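Local coordinates for protein N-acetylmuramoyl-L-alanine amidase amiD (Escherichia coli, PDB 3D2Y) that is a zinc-dependent amidase of the bacterial outer membrane that hydrolyses the bond between N-acetylmuramoyl residues and L-amino acids in cell-wall glycopeptides, at residues A[128-131]-A[132-136]; A[57-60]-A[61-65]. All blocks are in the same frame, centred on the assembly; numbering follows the deposited sequence.

Contact 1: residues A[128-131]-A[132-136]; sequences QALI and PLAKD
P132 kinks helix 124-141 without ending it, its ring lying against the carbonyls of Q128 and A129. Lacking an N-H, it cannot use the carbonyl of Q128; instead CD lies 3.1 Å from Q128 O, while CG approaches A129 O at 3.4 Å. The next N-H, that of L133, stays 3.9 Å from A129 O, and the i to i+4 pattern returns at A134. A134 N donates to L130 O at 2.9 Å in an almost straight bond (N-H...O 176°), and K135 N donates to I131 O, also at 2.9 Å. Apolar contact follows the same i to i+4 spacing. With CG1 of I131 beside its backbone N (chi1 -69°), CG2 is directed anti to that N and meets K135 CD at 3.9 Å, the two side chains running alongside each other. The lysine chain then bends, and NZ reaches the carbonyl of Q174 in a hydrogen bond. L130 CD1 comes to 4.5 Å from A134 CB, and the leucine also packs on I103 and L105 of strand 100-105. The arrangement is that of a proline-kinked, amphipathic helix covering the central sheet of the PGRP-like amidase fold.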
loop_
_atom_site.group_PDB
_atom_site.type_symbol
_atom_site.label_atom_id
_atom_site.label_comp_id
_atom_site.label_asym_id
_atom_site.label_seq_id
_atom_site.Cartn_x
_atom_site.Cartn_y
_atom_site.Cartn_z
ATOM N N GLN A 128 8.513 9.187 -10.893
ATOM C CA GLN A 128 9.689 9.978 -10.527
ATOM C C GLN A 128 9.378 11.020 -9.423
ATOM O O GLN A 128 10.220 11.311 -8.553
ATOM C CB GLN A 128 10.306 10.647 -11.787
ATOM C CG GLN A 128 11.186 9.715 -12.697
ATOM C CD GLN A 128 12.056 8.704 -11.919
ATOM O OE1 GLN A 128 11.778 7.499 -11.914
ATOM N NE2 GLN A 128 13.097 9.194 -11.263
ATOM N N ALA A 129 8.174 11.587 -9.483
ATOM C CA ALA A 129 7.654 12.545 -8.491
ATOM C C ALA A 129 7.330 11.850 -7.176
ATOM O O ALA A 129 7.624 12.371 -6.067
ATOM C CB ALA A 129 6.409 13.240 -9.064
ATOM N N LEU A 130 6.720 10.670 -7.297
ATOM C CA LEU A 130 6.354 9.832 -6.120
ATOM C C LEU A 130 7.522 9.429 -5.246
ATOM O O LEU A 130 7.393 9.444 -4.025
ATOM C CB LEU A 130 5.619 8.592 -6.603
ATOM C CG LEU A 130 5.159 7.561 -5.567
ATOM C CD1 LEU A 130 4.285 8.220 -4.456
ATOM C CD2 LEU A 130 4.480 6.387 -6.267
ATOM N N ILE A 131 8.640 9.036 -5.858
ATOM C CA ILE A 131 9.796 8.479 -5.109
ATOM C C ILE A 131 10.287 9.386 -3.941
ATOM O O ILE A 131 10.302 8.930 -2.823
ATOM C CB ILE A 131 10.940 7.999 -6.107
ATOM C CG1 ILE A 131 10.442 6.765 -6.873
ATOM C CG2 ILE A 131 12.305 7.756 -5.355
ATOM C CD1 ILE A 131 11.316 6.341 -8.155
ATOM N N PRO A 132 10.653 10.669 -4.197
ATOM C CA PRO A 132 11.110 11.535 -3.082
ATOM C C PRO A 132 10.043 11.847 -2.012
ATOM O O PRO A 132 10.382 12.036 -0.846
ATOM C CB PRO A 132 11.593 12.794 -3.792
ATOM C CG PRO A 132 10.831 12.797 -5.082
ATOM C CD PRO A 132 10.732 11.379 -5.490
ATOM N N LEU A 133 8.771 11.869 -2.393
ATOM C CA LEU A 133 7.697 12.096 -1.442
ATOM C C LEU A 133 7.533 10.859 -0.555
ATOM O O LEU A 133 7.496 10.960 0.677
ATOM C CB LEU A 133 6.391 12.427 -2.189
ATOM C CG LEU A 133 5.119 12.431 -1.314
ATOM C CD1 LEU A 133 5.178 13.533 -0.214
ATOM C CD2 LEU A 133 3.861 12.498 -2.188
ATOM N N ALA A 134 7.473 9.680 -1.169
ATOM C CA ALA A 134 7.434 8.414 -0.372
ATOM C C ALA A 134 8.654 8.284 0.556
ATOM O O ALA A 134 8.497 7.943 1.719
ATOM C CB ALA A 134 7.322 7.204 -1.300
ATOM N N LYS A 135 9.852 8.589 0.050
ATOM C CA LYS A 135 11.064 8.507 0.868
ATOM C C LYS A 135 10.962 9.427 2.091
ATOM O O LYS A 135 11.319 9.038 3.199
ATOM C CB LYS A 135 12.329 8.819 0.039
ATOM C CG LYS A 135 12.657 7.695 -0.952
ATOM C CD LYS A 135 13.868 7.988 -1.806
ATOM C CE LYS A 135 15.076 7.236 -1.284
ATOM N NZ LYS A 135 16.020 6.856 -2.415
ATOM N N ASP A 136 10.454 10.641 1.892
ATOM C CA ASP A 136 10.375 11.594 2.971
ATOM C C ASP A 136 9.389 11.085 4.002
ATOM O O ASP A 136 9.671 11.104 5.216
ATOM C CB ASP A 136 9.947 12.976 2.495
ATOM C CG ASP A 136 11.081 13.764 1.832
ATOM O OD1 ASP A 136 12.281 13.354 1.844
ATOM O OD2 ASP A 136 10.740 14.822 1.288
#

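Contact 2: residues A[57-60]-A[61-65]; sequences YLVP and AVPPR
V59 and P63 meet across a proline-rich turn that leads out of strand 57-59, an inner strand of the mixed sheet in this PGRP-like amidase. The contact is apolar: V59 CG1, anti to the backbone N (chi1 -169°), touches P63 CG at 3.9 Å. P60 adds two further contacts. Its CD faces P63 CG at 4.1 Å, whereas CG reaches P64 CD at 4.0 Å, the P60 and P64 side chains crossing at about a right angle.

Residues 60-63 fold as a type VIII beta turn that brings P60 CA within 4.9 Å of P63 CA. Turns of this type lack the closing i to i+3 bond, and P63 has no N-H to give; its CD lies 3.6 Å from P60 O. The chain thus turns roughly at right angles to the strand, with the proline side chains packed across one another and no hydrogen bond between the two segments.

Farther out, backbone bonds from V59 to E104 and E106 fix the strand end in the sheet, while F41 of helix 41-48 covers P60. The Q126 side-chain amide reaches the carbonyls of V59 and P60 in weak hydrogen bonds. At the start of the turn, A61 N is hydrogen-bonded to E106 OE2.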
loop_
_atom_site.group_PDB
_atom_site.type_symbol
_atom_site.label_atom_id
_atom_site.label_comp_id
_atom_site.label_asym_id
_atom_site.label_seq_id
_atom_site.Cartn_x
_atom_site.Cartn_y
_atom_site.Cartn_z
ATOM N N TYR A 57 -2.270 13.113 -0.306
ATOM C CA TYR A 57 -1.624 13.617 -1.508
ATOM C C TYR A 57 -2.331 13.160 -2.795
ATOM O O TYR A 57 -2.956 12.089 -2.869
ATOM C CB TYR A 57 -0.150 13.203 -1.513
ATOM C CG TYR A 57 0.626 13.654 -0.309
ATOM C CD1 TYR A 57 1.205 14.924 -0.284
ATOM C CD2 TYR A 57 0.791 12.822 0.788
ATOM C CE1 TYR A 57 1.930 15.355 0.817
ATOM C CE2 TYR A 57 1.513 13.243 1.921
ATOM C CZ TYR A 57 2.071 14.525 1.904
ATOM O OH TYR A 57 2.806 15.043 2.926
ATOM N N LEU A 58 -2.289 14.040 -3.774
ATOM C CA LEU A 58 -2.747 13.741 -5.124
ATOM C C LEU A 58 -1.630 14.086 -6.137
ATOM O O LEU A 58 -1.219 15.268 -6.252
ATOM C CB LEU A 58 -4.047 14.511 -5.440
ATOM C CG LEU A 58 -4.642 14.437 -6.866
ATOM C CD1 LEU A 58 -5.067 13.002 -7.283
ATOM C CD2 LEU A 58 -5.851 15.367 -6.952
ATOM N N VAL A 59 -1.133 13.059 -6.841
ATOM C CA VAL A 59 -0.040 13.221 -7.804
ATOM C C VAL A 59 -0.614 13.198 -9.235
ATOM O O VAL A 59 -1.188 12.190 -9.628
ATOM C CB VAL A 59 1.045 12.113 -7.675
ATOM C CG1 VAL A 59 2.289 12.513 -8.536
ATOM C CG2 VAL A 59 1.464 11.931 -6.155
ATOM N N PRO A 60 -0.465 14.307 -10.009
ATOM C CA PRO A 60 -0.952 14.224 -11.399
ATOM C C PRO A 60 -0.210 13.124 -12.194
ATOM O O PRO A 60 0.870 12.691 -11.815
ATOM C CB PRO A 60 -0.620 15.620 -11.974
ATOM C CG PRO A 60 -0.409 16.501 -10.842
ATOM C CD PRO A 60 0.153 15.616 -9.739
ATOM N N ALA A 61 -0.765 12.739 -13.322
ATOM C CA ALA A 61 -0.129 11.763 -14.214
ATOM C C ALA A 61 1.227 12.256 -14.690
ATOM O O ALA A 61 2.159 11.472 -14.806
ATOM C CB ALA A 61 -1.015 11.507 -15.418
ATOM N N VAL A 62 1.303 13.541 -15.042
ATOM C CA VAL A 62 2.562 14.183 -15.373
ATOM C C VAL A 62 2.504 15.490 -14.598
ATOM O O VAL A 62 1.891 16.462 -15.052
ATOM C CB VAL A 62 2.761 14.374 -16.894
ATOM C CG1 VAL A 62 4.155 15.038 -17.169
ATOM C CG2 VAL A 62 2.642 12.977 -17.605
ATOM N N PRO A 63 3.126 15.520 -13.408
ATOM C CA PRO A 63 3.108 16.722 -12.589
ATOM C C PRO A 63 3.800 17.885 -13.306
ATOM O O PRO A 63 4.818 17.672 -14.002
ATOM C CB PRO A 63 3.900 16.315 -11.332
ATOM C CG PRO A 63 3.844 14.812 -11.308
ATOM C CD PRO A 63 3.875 14.426 -12.764
ATOM N N PRO A 64 3.191 19.086 -13.225
ATOM C CA PRO A 64 3.773 20.313 -13.760
ATOM C C PRO A 64 5.027 20.567 -12.928
ATOM O O PRO A 64 5.077 20.178 -11.748
ATOM C CB PRO A 64 2.713 21.353 -13.442
ATOM C CG PRO A 64 1.931 20.764 -12.272
ATOM C CD PRO A 64 1.900 19.319 -12.546
ATOM N N ARG A 65 6.008 21.227 -13.524
ATOM C CA ARG A 65 7.254 21.543 -12.821
ATOM C C ARG A 65 7.508 23.051 -12.632
ATOM O O ARG A 65 7.299 23.860 -13.536
ATOM C CB ARG A 65 8.437 20.817 -13.465
ATOM C CG ARG A 65 8.100 19.368 -13.796
ATOM C CD ARG A 65 9.257 18.642 -14.390
ATOM N NE ARG A 65 10.129 18.177 -13.333
ATOM C CZ ARG A 65 11.269 17.527 -13.527
ATOM N NH1 ARG A 65 11.682 17.239 -14.764
ATOM N NH2 ARG A 65 11.995 17.166 -12.472
#

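Contact 2 precedes contact 1 along the chain, and both lie within the amidase domain, their centres 12 Å apart. Strand 57-59 with its following turn and helix 124-141 pack directly together. A129 CB reaches P63 CG at 3.8 Å and V59 CG1 at 4.2 Å, while one turn farther along the helix L133 CD1 meets Y57 CE1 at 3.9 Å. Strand 100-105 joins them, pairing with strand 57-59 and meeting L130 and L133 from the helix. That strand carries the proton acceptor E104, whose side chain is about 7 Å from that of V59 and about 9 Å from that of L130, so both contacts belong to the scaffold around the catalytic site.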